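PDB 3VF1: 11R-lipoxygenase from Gersemia fruticosa, which is a calcium-dependent non-heme iron dioxygenase that probably inserts molecular oxygen into polyunsaturated fatty acids. Local coordinates for residues Y124-K129 / L189-Q194; D30-G35 / L95-Y100; I86-N91 / L131-G136; E160-Y165 / W408-S413. One frame throughout, in Å; residues are numbered along the deposited sequence.

Interaction 1. Residues Y124-K129 / L189-Q194; sequences YRWVIK and LPKDVQ
K191 lays its side chain over the indole of W126, forming a cation-pi contact where the PLAT domain meets the loop between helices 148-164 and 208-213. Residues 124-129 turn a corner at R125, within a G1 beta bulge in which Y124 and R125 both face I101. K191 approaches in steps: CB touches I128 CD1 at 3.8 Å, CD lies over the five-membered ring of W126, 3.9 Å from its centroid, and NZ sits 3.6 Å from the centroid of the six-membered ring, only 11° off the normal. The bend in the last torsion, chi4 -60°, sets the ammonium over that face. An alanine in place of W126 would probably leave the K191 ammonium without its aromatic partner and open a gap beside Y100, whose ring also meets the indole. D192 follows with a carboxylate that works in two directions. Its OD1 accepts the backbone N-H of W126 at 3.0 Å in a nearly straight bond, and the same oxygen lies at the edge of the indole, 3.6 Å from CD1. OD2 turns to R125, where NH1 stands 3.8 Å away in a long salt bridge, the guanidinium and carboxylate planes 62° apart. V193 points away from this corner and packs on W408 and M429 of the catalytic part. The short 3-10 turn that presents K191 and D192 is fastened by V193 N to P190 O and, at its end, by Q194 NE2, which donates to L189 O at 2.8 Å.

Interaction 2. Residues D30-G35 / L95-Y100; sequences DLRGAG and LKSDWY
L31 to G35 run back along S97 to Y100 without forming regular strands, the two segments being 167° apart in direction and closest where the CA atoms of G35 and S97 are 4.3 Å from each other. At the far end the contact is aromatic. L31 lies over one face of the Y100 ring, with CB 3.7 Å from CD2 and CD1 3.9 Å from the ring centroid, while the backbone N of D30 comes up to the ring edge near CE2. With CG anti to the backbone N (chi1 -179°), the Y100 ring starts out toward 30-35. W126 meets this ring as well, and L31 touches W126, so the leucine takes part in a small apolar cluster. Toward the other end the contact becomes polar and close. S97 OG makes a weak hydrogen bond to A34 O at 3.2 Å. The guanidinium of R32 lies nearby, but its placement is doubtful, since NH1 as modelled falls implausibly close to G33 O, and little can rest on its contacts. G35 has backbone angles that by themselves call for glycine, and a CB there would also clash with S97 CB. Beyond it, L95 CG rests 4.0 Å from G35 CA. G33, G35 and D98 are predicted ligands of one calcium ion, consistent with the neighbouring loops at one end of a PLAT beta-sandwich, where C2-like domains bind calcium.

Interaction 3. Residues I86-N91 / L131-G136; sequences ITLKEN and LVVYEG
I86 and V133, like L88 and L131, are hydrogen-bonded pairs of two antiparallel strands whose N-to-C directions differ by 157°. Four backbone bonds join them: I86 N to V133 O and V133 N to I86 O, both 2.9 Å, then L88 N to L131 O at 2.7 Å and L131 N to L88 O at 2.8 Å. Beyond L88 the pairing runs on to E90 and K129. The tightly packed face carries I86, L88, L131 and V133. I86 and V133 lie side by side and point the same way, CG1 of the isoleucine 3.9 Å from CB of the valine, and the face they share presses on F121 and C123 of strand 116-124 and on V104 and I106 of strand 100-109. The other face is looser. There T87 and V132 form the non-hydrogen-bonded pair, their side chains no closer than 4.2 Å, from OG1 to CG2, and both residues are partly exposed, though V132 is also touched by Q153 of helix 148-164. Strand 130-134 is the outermost strand of its four-stranded sheet, packed against the second sheet in the beta-sandwich of a C2-like PLAT domain.

Interaction 4. Residues E160-Y165 / W408-S413; sequences ENKKLY and WRNLPS
K162 and R409 bring two helices together, their CA atoms 4.7 Å apart, where the last part of helix 148-164 meets that of helix 369-410, which gives way to loop at L411. Each of the two basic side chains reaches a backbone carbonyl of the other segment. K162 NZ donates to R409 O at 2.7 Å, approaching nearly along the C=O axis, and the last-turn carbonyl would probably favour its positive charge. R409 NH1 in turn donates to Y165 O at 3.1 Å in a straight bond of 169°, the acceptor lying in the guanidinium plane. A bend at chi3, 54°, places NE, which forms a salt bridge with D533. Beside these bonds the aromatic rings overlap: Y165 stacks face to face on the five-membered ring of W408, centroids 4.0 Å apart and planes at 22°, and Y165 CE2 comes to 3.3 Å from W408 CE3. The methylene CB of W408 also lies against the tyrosine face, 3.5 Å from CD2. N161 meets the indole at its edge, ND2 3.9 Å from CE3, with its amide almost perpendicular to the ring. An alanine at Y165 would probably leave the W408 indole without its stacking partner and open a gap next to P190, while the backbone acceptor for R409 would stay. The arrangement is a helix packing that joins helix 148-164, which comes after strand 130-134 of the sandwich, to the long catalytic-domain helix, which also carries the iron ligands H392 and H397.

From the N terminus, interaction 2 comes first, bringing the loop after strand 20-28 to the loop before strand 100-109. Interaction 3 opens within that span and closes beyond it, so the two cross, and it adds the outermost strand 130-134 to its sheet. Interaction 1 opens before interaction 3 has closed and ties the loop after strand 116-124 to the loop after helix 148-164. Interaction 4 opens before interaction 1 has closed, another crossing, and ties helix 148-164 to helix 369-410. Interaction 2 closes before either interaction 1 or interaction 4 opens. Neighbours touch: V127 N probably bonds to W99 O, R125 CB packs on L131 CD2, and V193 reaches Y165 and W408.

Interaction 1. Residues Y124-K129 / L189-Q194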
# COMPACT_ATOMS: atom_id res chain seq x y z
N TYR A 124 8.42 20.18 7.90
CA TYR A 124 8.80 18.90 7.31
C TYR A 124 8.93 19.00 5.80
O TYR A 124 8.33 18.23 5.05
CB TYR A 124 7.79 17.82 7.70
CG TYR A 124 7.60 17.72 9.20
CD1 TYR A 124 8.56 17.11 9.99
CD2 TYR A 124 6.48 18.25 9.82
CE1 TYR A 124 8.40 17.02 11.36
CE2 TYR A 124 6.31 18.17 11.19
CZ TYR A 124 7.28 17.56 11.95
OH TYR A 124 7.12 17.47 13.32
N ARG A 125 9.72 19.98 5.36
CA ARG A 125 9.96 20.21 3.94
C ARG A 125 11.41 20.65 3.74
O ARG A 125 12.06 21.13 4.67
CB ARG A 125 9.05 21.31 3.41
CG ARG A 125 7.56 21.09 3.64
CD ARG A 125 6.96 20.14 2.62
NE ARG A 125 5.52 20.36 2.47
CZ ARG A 125 4.98 21.24 1.63
NH1 ARG A 125 5.75 21.99 0.85
NH2 ARG A 125 3.66 21.36 1.56
N TRP A 126 11.91 20.48 2.52
CA TRP A 126 13.18 21.08 2.13
C TRP A 126 12.89 22.51 1.68
O TRP A 126 11.91 22.75 0.98
CB TRP A 126 13.83 20.30 0.99
CG TRP A 126 14.14 18.87 1.31
CD1 TRP A 126 13.30 17.80 1.16
CD2 TRP A 126 15.37 18.34 1.81
NE1 TRP A 126 13.94 16.64 1.54
CE2 TRP A 126 15.21 16.95 1.95
CE3 TRP A 126 16.60 18.92 2.16
CZ2 TRP A 126 16.22 16.12 2.42
CZ3 TRP A 126 17.60 18.09 2.63
CH2 TRP A 126 17.41 16.71 2.76
N VAL A 127 13.74 23.45 2.08
CA VAL A 127 13.55 24.84 1.67
C VAL A 127 13.79 25.01 0.17
O VAL A 127 12.98 25.61 -0.53
CB VAL A 127 14.47 25.81 2.45
CG1 VAL A 127 14.16 25.77 3.93
CG2 VAL A 127 15.94 25.49 2.20
N ILE A 128 14.90 24.46 -0.31
CA ILE A 128 15.28 24.59 -1.71
C ILE A 128 15.32 26.07 -2.14
O ILE A 128 16.33 26.74 -1.92
CB ILE A 128 14.33 23.79 -2.63
CG1 ILE A 128 14.28 22.33 -2.18
CG2 ILE A 128 14.78 23.88 -4.08
CD1 ILE A 128 13.29 21.48 -2.95
N LYS A 129 14.24 26.56 -2.73
CA LYS A 129 14.18 27.96 -3.15
C LYS A 129 13.42 28.78 -2.10
O LYS A 129 14.02 29.40 -1.23
CB LYS A 129 13.52 28.10 -4.52
CG LYS A 129 13.92 27.04 -5.54
CD LYS A 129 13.54 27.45 -6.96
CE LYS A 129 12.10 27.95 -7.04
NZ LYS A 129 11.71 28.28 -8.44
N LEU A 189 11.32 13.87 -9.54
CA LEU A 189 10.24 14.33 -8.68
C LEU A 189 10.72 15.47 -7.79
O LEU A 189 11.91 15.58 -7.51
CB LEU A 189 9.72 13.19 -7.81
CG LEU A 189 8.85 12.13 -8.47
CD1 LEU A 189 8.64 10.96 -7.52
CD2 LEU A 189 7.51 12.71 -8.89
N PRO A 190 9.79 16.32 -7.33
CA PRO A 190 10.12 17.33 -6.32
C PRO A 190 10.76 16.69 -5.09
O PRO A 190 10.33 15.62 -4.67
CB PRO A 190 8.76 17.93 -5.97
CG PRO A 190 7.94 17.73 -7.19
CD PRO A 190 8.39 16.43 -7.78
N LYS A 191 11.78 17.33 -4.54
CA LYS A 191 12.54 16.75 -3.43
C LYS A 191 11.63 16.35 -2.27
O LYS A 191 11.92 15.40 -1.55
CB LYS A 191 13.60 17.74 -2.95
CG LYS A 191 14.86 17.08 -2.42
CD LYS A 191 15.89 18.12 -1.98
CE LYS A 191 17.30 17.54 -1.96
NZ LYS A 191 17.45 16.39 -1.02
N ASP A 192 10.54 17.08 -2.09
CA ASP A 192 9.64 16.85 -0.95
C ASP A 192 8.95 15.49 -0.99
O ASP A 192 8.49 15.01 0.05
CB ASP A 192 8.60 17.97 -0.87
CG ASP A 192 9.16 19.25 -0.30
OD1 ASP A 192 10.02 19.18 0.61
OD2 ASP A 192 8.73 20.34 -0.75
N VAL A 193 8.86 14.89 -2.17
CA VAL A 193 8.18 13.60 -2.30
C VAL A 193 9.11 12.51 -2.84
O VAL A 193 8.66 11.49 -3.36
CB VAL A 193 6.95 13.70 -3.22
CG1 VAL A 193 5.96 14.70 -2.66
CG2 VAL A 193 7.36 14.07 -4.64
N GLN A 194 10.42 12.72 -2.70
CA GLN A 194 11.39 11.72 -3.13
C GLN A 194 11.61 10.68 -2.04
O GLN A 194 11.09 10.81 -0.94
CB GLN A 194 12.73 12.39 -3.48
CG GLN A 194 12.71 13.17 -4.78
CD GLN A 194 14.05 13.79 -5.10
OE1 GLN A 194 15.00 13.71 -4.31
NE2 GLN A 194 14.15 14.42 -6.26

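Interaction 2. Residues D30-G35 / L95-Y100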
# COMPACT_ATOMS: atom_id res chain seq x y z
N ASP A 30 15.06 14.92 10.32
CA ASP A 30 15.97 13.78 10.37
C ASP A 30 16.67 13.53 9.03
O ASP A 30 17.59 12.72 8.95
CB ASP A 30 15.23 12.52 10.82
CG ASP A 30 14.05 12.18 9.92
OD1 ASP A 30 14.06 12.59 8.74
OD2 ASP A 30 13.13 11.49 10.39
N LEU A 31 16.24 14.23 7.99
CA LEU A 31 16.88 14.13 6.69
C LEU A 31 18.03 15.13 6.59
O LEU A 31 18.06 16.12 7.32
CB LEU A 31 15.88 14.37 5.56
CG LEU A 31 14.67 13.43 5.53
CD1 LEU A 31 13.81 13.71 4.31
CD2 LEU A 31 15.11 11.98 5.57
N ARG A 32 18.98 14.85 5.70
CA ARG A 32 20.19 15.65 5.59
C ARG A 32 20.72 15.62 4.16
O ARG A 32 21.18 14.59 3.68
CB ARG A 32 21.25 15.12 6.55
CG ARG A 32 22.65 15.67 6.33
CD ARG A 32 22.79 17.10 6.81
NE ARG A 32 24.18 17.54 6.74
CZ ARG A 32 24.75 18.09 5.67
NH1 ARG A 32 24.05 18.29 4.56
NH2 ARG A 32 26.03 18.45 5.72
N GLY A 33 20.65 16.77 3.49
CA GLY A 33 21.15 16.88 2.13
C GLY A 33 22.66 16.98 2.11
O GLY A 33 23.30 16.87 3.16
N ALA A 34 23.22 17.19 0.93
CA ALA A 34 24.66 17.37 0.80
C ALA A 34 25.01 18.86 0.77
O ALA A 34 24.24 19.67 0.24
CB ALA A 34 25.17 16.69 -0.46
N GLY A 35 26.15 19.21 1.35
CA GLY A 35 26.60 20.59 1.38
C GLY A 35 26.94 21.04 2.79
O GLY A 35 27.10 20.22 3.69
N LEU A 95 28.54 26.63 -1.46
CA LEU A 95 28.18 25.23 -1.25
C LEU A 95 26.89 25.13 -0.44
O LEU A 95 26.84 24.47 0.60
CB LEU A 95 29.32 24.48 -0.55
CG LEU A 95 29.18 22.96 -0.48
CD1 LEU A 95 29.04 22.36 -1.88
CD2 LEU A 95 30.37 22.35 0.24
N LYS A 96 25.84 25.77 -0.95
CA LYS A 96 24.57 25.83 -0.25
C LYS A 96 23.94 24.45 -0.12
O LYS A 96 23.85 23.70 -1.09
CB LYS A 96 23.61 26.78 -0.97
CG LYS A 96 23.42 26.49 -2.46
CD LYS A 96 22.88 27.71 -3.20
CE LYS A 96 23.15 27.63 -4.69
NZ LYS A 96 22.52 26.43 -5.32
N SER A 97 23.53 24.11 1.10
CA SER A 97 22.89 22.83 1.37
C SER A 97 21.41 23.03 1.64
O SER A 97 21.03 23.91 2.41
CB SER A 97 23.55 22.16 2.58
OG SER A 97 22.93 20.92 2.88
N ASP A 98 20.57 22.23 0.99
CA ASP A 98 19.14 22.29 1.23
C ASP A 98 18.84 21.91 2.67
O ASP A 98 19.20 20.82 3.13
CB ASP A 98 18.39 21.37 0.27
CG ASP A 98 18.40 21.88 -1.16
OD1 ASP A 98 18.49 23.11 -1.35
OD2 ASP A 98 18.33 21.05 -2.09
N TRP A 99 18.19 22.81 3.39
CA TRP A 99 17.85 22.59 4.79
C TRP A 99 16.50 21.90 4.92
O TRP A 99 15.48 22.45 4.51
CB TRP A 99 17.83 23.93 5.54
CG TRP A 99 17.94 23.80 7.03
CD1 TRP A 99 17.93 22.65 7.76
CD2 TRP A 99 18.10 24.87 7.97
NE1 TRP A 99 18.06 22.93 9.10
CE2 TRP A 99 18.16 24.29 9.25
CE3 TRP A 99 18.18 26.26 7.85
CZ2 TRP A 99 18.31 25.05 10.41
CZ3 TRP A 99 18.33 27.01 9.00
CH2 TRP A 99 18.39 26.41 10.27
N TYR A 100 16.50 20.70 5.49
CA TYR A 100 15.25 20.00 5.77
C TYR A 100 14.81 20.32 7.19
O TYR A 100 15.41 19.86 8.16
CB TYR A 100 15.42 18.49 5.60
CG TYR A 100 14.15 17.72 5.85
CD1 TYR A 100 13.16 17.62 4.88
CD2 TYR A 100 13.92 17.10 7.07
CE1 TYR A 100 11.99 16.93 5.11
CE2 TYR A 100 12.76 16.39 7.31
CZ TYR A 100 11.80 16.31 6.33
OH TYR A 100 10.63 15.62 6.57

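Interaction 3. Residues I86-N91 / L131-G136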
# COMPACT_ATOMS: atom_id res chain seq x y z
N ILE A 86 5.07 32.06 7.98
CA ILE A 86 6.45 32.49 7.80
C ILE A 86 6.89 32.15 6.38
O ILE A 86 6.33 31.26 5.75
CB ILE A 86 7.40 31.78 8.79
CG1 ILE A 86 7.53 30.30 8.44
CG2 ILE A 86 6.90 31.97 10.22
CD1 ILE A 86 8.44 29.52 9.37
N THR A 87 7.89 32.87 5.89
CA THR A 87 8.43 32.60 4.57
C THR A 87 9.93 32.33 4.67
O THR A 87 10.66 33.06 5.34
CB THR A 87 8.19 33.77 3.60
OG1 THR A 87 6.80 34.12 3.61
CG2 THR A 87 8.61 33.40 2.19
N LEU A 88 10.38 31.28 4.00
CA LEU A 88 11.78 30.86 4.06
C LEU A 88 12.41 30.90 2.68
O LEU A 88 11.80 30.47 1.70
CB LEU A 88 11.88 29.46 4.65
CG LEU A 88 11.44 29.34 6.11
CD1 LEU A 88 11.20 27.89 6.49
CD2 LEU A 88 12.48 29.97 7.03
N LYS A 89 13.63 31.42 2.60
CA LYS A 89 14.33 31.57 1.33
C LYS A 89 15.79 31.21 1.50
O LYS A 89 16.43 31.58 2.48
CB LYS A 89 14.20 33.01 0.83
CG LYS A 89 15.02 33.33 -0.41
CD LYS A 89 14.48 32.64 -1.65
CE LYS A 89 15.35 32.90 -2.87
NZ LYS A 89 14.85 32.20 -4.08
N GLU A 90 16.34 30.47 0.53
CA GLU A 90 17.74 30.09 0.57
C GLU A 90 18.61 31.34 0.66
O GLU A 90 18.51 32.24 -0.17
CB GLU A 90 18.11 29.25 -0.65
CG GLU A 90 18.14 30.01 -1.97
CD GLU A 90 19.47 30.68 -2.24
OE1 GLU A 90 20.43 30.44 -1.48
OE2 GLU A 90 19.56 31.46 -3.22
N ASN A 91 19.45 31.39 1.69
CA ASN A 91 20.29 32.55 1.94
C ASN A 91 21.76 32.15 1.91
O ASN A 91 22.64 32.95 2.25
CB ASN A 91 19.93 33.16 3.30
CG ASN A 91 20.75 34.40 3.62
OD1 ASN A 91 21.70 34.35 4.39
ND2 ASN A 91 20.37 35.53 3.02
N LEU A 131 9.95 28.73 0.55
CA LEU A 131 8.92 27.92 1.19
C LEU A 131 8.11 28.74 2.19
O LEU A 131 8.67 29.36 3.10
CB LEU A 131 9.56 26.73 1.91
CG LEU A 131 8.62 25.88 2.77
CD1 LEU A 131 7.64 25.11 1.89
CD2 LEU A 131 9.42 24.94 3.65
N VAL A 132 6.79 28.73 2.03
CA VAL A 132 5.90 29.43 2.95
C VAL A 132 5.18 28.42 3.85
O VAL A 132 4.57 27.47 3.36
CB VAL A 132 4.87 30.30 2.21
CG1 VAL A 132 4.04 29.46 1.23
CG2 VAL A 132 3.96 31.01 3.20
N VAL A 133 5.25 28.64 5.16
CA VAL A 133 4.69 27.72 6.13
C VAL A 133 3.65 28.40 7.01
O VAL A 133 3.95 29.40 7.67
CB VAL A 133 5.79 27.13 7.02
CG1 VAL A 133 5.22 26.06 7.95
CG2 VAL A 133 6.91 26.55 6.18
N TYR A 134 2.44 27.86 7.03
CA TYR A 134 1.38 28.40 7.88
C TYR A 134 1.61 28.00 9.33
O TYR A 134 2.45 27.15 9.62
CB TYR A 134 0.01 27.86 7.45
CG TYR A 134 -0.35 28.11 6.01
CD1 TYR A 134 -1.00 29.28 5.63
CD2 TYR A 134 -0.05 27.18 5.03
CE1 TYR A 134 -1.34 29.50 4.31
CE2 TYR A 134 -0.38 27.40 3.71
CZ TYR A 134 -1.02 28.56 3.36
OH TYR A 134 -1.35 28.76 2.04
N GLU A 135 0.86 28.63 10.23
CA GLU A 135 0.87 28.24 11.63
C GLU A 135 0.01 26.99 11.80
O GLU A 135 -0.91 26.76 11.02
CB GLU A 135 0.35 29.39 12.50
CG GLU A 135 0.74 29.30 13.97
CD GLU A 135 -0.20 28.42 14.78
OE1 GLU A 135 -1.34 28.19 14.33
OE2 GLU A 135 0.20 27.97 15.87
N GLY A 136 0.33 26.18 12.81
CA GLY A 136 -0.30 24.88 13.00
C GLY A 136 -1.79 24.82 12.71
O GLY A 136 -2.25 23.94 11.99

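Interaction 4. Residues E160-Y165 / W408-S413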
# COMPACT_ATOMS: atom_id res chain seq x y z
N GLU A 160 1.00 27.22 -7.43
CA GLU A 160 2.39 26.86 -7.65
C GLU A 160 2.55 25.34 -7.75
O GLU A 160 3.26 24.84 -8.62
CB GLU A 160 3.26 27.39 -6.51
CG GLU A 160 3.43 28.90 -6.51
CD GLU A 160 4.21 29.40 -5.31
OE1 GLU A 160 4.24 28.69 -4.28
OE2 GLU A 160 4.80 30.50 -5.40
N ASN A 161 1.88 24.62 -6.85
CA ASN A 161 1.98 23.17 -6.81
C ASN A 161 1.46 22.49 -8.07
O ASN A 161 2.02 21.48 -8.51
CB ASN A 161 1.25 22.62 -5.58
CG ASN A 161 2.02 22.84 -4.30
OD1 ASN A 161 3.25 22.97 -4.30
ND2 ASN A 161 1.31 22.89 -3.18
N LYS A 162 0.40 23.03 -8.66
CA LYS A 162 -0.17 22.47 -9.88
C LYS A 162 0.87 22.39 -10.99
O LYS A 162 0.74 21.59 -11.91
CB LYS A 162 -1.37 23.28 -10.36
CG LYS A 162 -2.69 22.89 -9.72
CD LYS A 162 -3.86 23.40 -10.55
CE LYS A 162 -5.20 23.04 -9.93
NZ LYS A 162 -5.44 23.75 -8.64
N LYS A 163 1.89 23.24 -10.91
CA LYS A 163 2.92 23.29 -11.94
C LYS A 163 3.96 22.19 -11.75
O LYS A 163 4.64 21.79 -12.70
CB LYS A 163 3.60 24.66 -11.94
CG LYS A 163 2.65 25.82 -12.20
CD LYS A 163 3.38 27.15 -12.22
CE LYS A 163 2.43 28.30 -12.53
NZ LYS A 163 3.14 29.61 -12.55
N LEU A 164 4.09 21.71 -10.52
CA LEU A 164 5.07 20.67 -10.20
C LEU A 164 4.47 19.27 -10.27
O LEU A 164 5.17 18.31 -10.57
CB LEU A 164 5.64 20.92 -8.80
CG LEU A 164 6.39 22.23 -8.61
CD1 LEU A 164 6.84 22.39 -7.16
CD2 LEU A 164 7.59 22.32 -9.55
N TYR A 165 3.17 19.17 -9.98
CA TYR A 165 2.50 17.88 -9.91
C TYR A 165 1.41 17.76 -10.97
O TYR A 165 0.24 18.05 -10.70
CB TYR A 165 1.92 17.67 -8.51
CG TYR A 165 2.97 17.71 -7.42
CD1 TYR A 165 3.71 16.58 -7.10
CD2 TYR A 165 3.21 18.87 -6.71
CE1 TYR A 165 4.67 16.61 -6.10
CE2 TYR A 165 4.16 18.92 -5.71
CZ TYR A 165 4.89 17.79 -5.41
OH TYR A 165 5.84 17.82 -4.42
N TRP A 408 -1.77 17.47 -3.80
CA TRP A 408 -0.80 18.50 -4.13
C TRP A 408 -1.39 19.55 -5.07
O TRP A 408 -1.00 20.72 -5.03
CB TRP A 408 0.45 17.88 -4.77
CG TRP A 408 1.37 17.23 -3.78
CD1 TRP A 408 1.45 15.90 -3.48
CD2 TRP A 408 2.33 17.89 -2.95
NE1 TRP A 408 2.41 15.69 -2.52
CE2 TRP A 408 2.96 16.90 -2.17
CE3 TRP A 408 2.71 19.23 -2.78
CZ2 TRP A 408 3.96 17.20 -1.25
CZ3 TRP A 408 3.70 19.52 -1.86
CH2 TRP A 408 4.31 18.51 -1.10
N ARG A 409 -2.33 19.14 -5.91
CA ARG A 409 -2.88 20.01 -6.94
C ARG A 409 -4.04 20.88 -6.48
O ARG A 409 -4.32 21.91 -7.09
CB ARG A 409 -3.33 19.17 -8.14
CG ARG A 409 -2.20 18.55 -8.93
CD ARG A 409 -2.73 17.56 -9.95
NE ARG A 409 -3.75 18.14 -10.82
CZ ARG A 409 -3.50 18.96 -11.83
NH1 ARG A 409 -2.25 19.33 -12.11
NH2 ARG A 409 -4.49 19.43 -12.57
N ASN A 410 -4.73 20.47 -5.42
CA ASN A 410 -5.97 21.14 -5.03
C ASN A 410 -6.06 21.59 -3.57
O ASN A 410 -6.91 22.40 -3.23
CB ASN A 410 -7.16 20.23 -5.35
CG ASN A 410 -7.20 19.82 -6.81
OD1 ASN A 410 -7.68 20.56 -7.66
ND2 ASN A 410 -6.68 18.63 -7.10
N LEU A 411 -5.18 21.07 -2.72
CA LEU A 411 -5.25 21.38 -1.29
C LEU A 411 -4.01 22.14 -0.82
O LEU A 411 -2.88 21.75 -1.12
CB LEU A 411 -5.40 20.11 -0.47
CG LEU A 411 -6.63 19.25 -0.75
CD1 LEU A 411 -6.63 18.02 0.15
CD2 LEU A 411 -7.91 20.05 -0.56
N PRO A 412 -4.22 23.23 -0.07
CA PRO A 412 -3.12 23.94 0.59
C PRO A 412 -2.77 23.26 1.91
O PRO A 412 -3.63 22.62 2.51
CB PRO A 412 -3.70 25.33 0.84
CG PRO A 412 -5.16 25.09 1.02
CD PRO A 412 -5.51 23.93 0.12
N SER A 413 -1.53 23.41 2.36
CA SER A 413 -1.05 22.71 3.55
C SER A 413 -1.73 23.18 4.84
O SER A 413 -1.47 22.63 5.91
CB SER A 413 0.47 22.86 3.67
OG SER A 413 0.85 24.22 3.66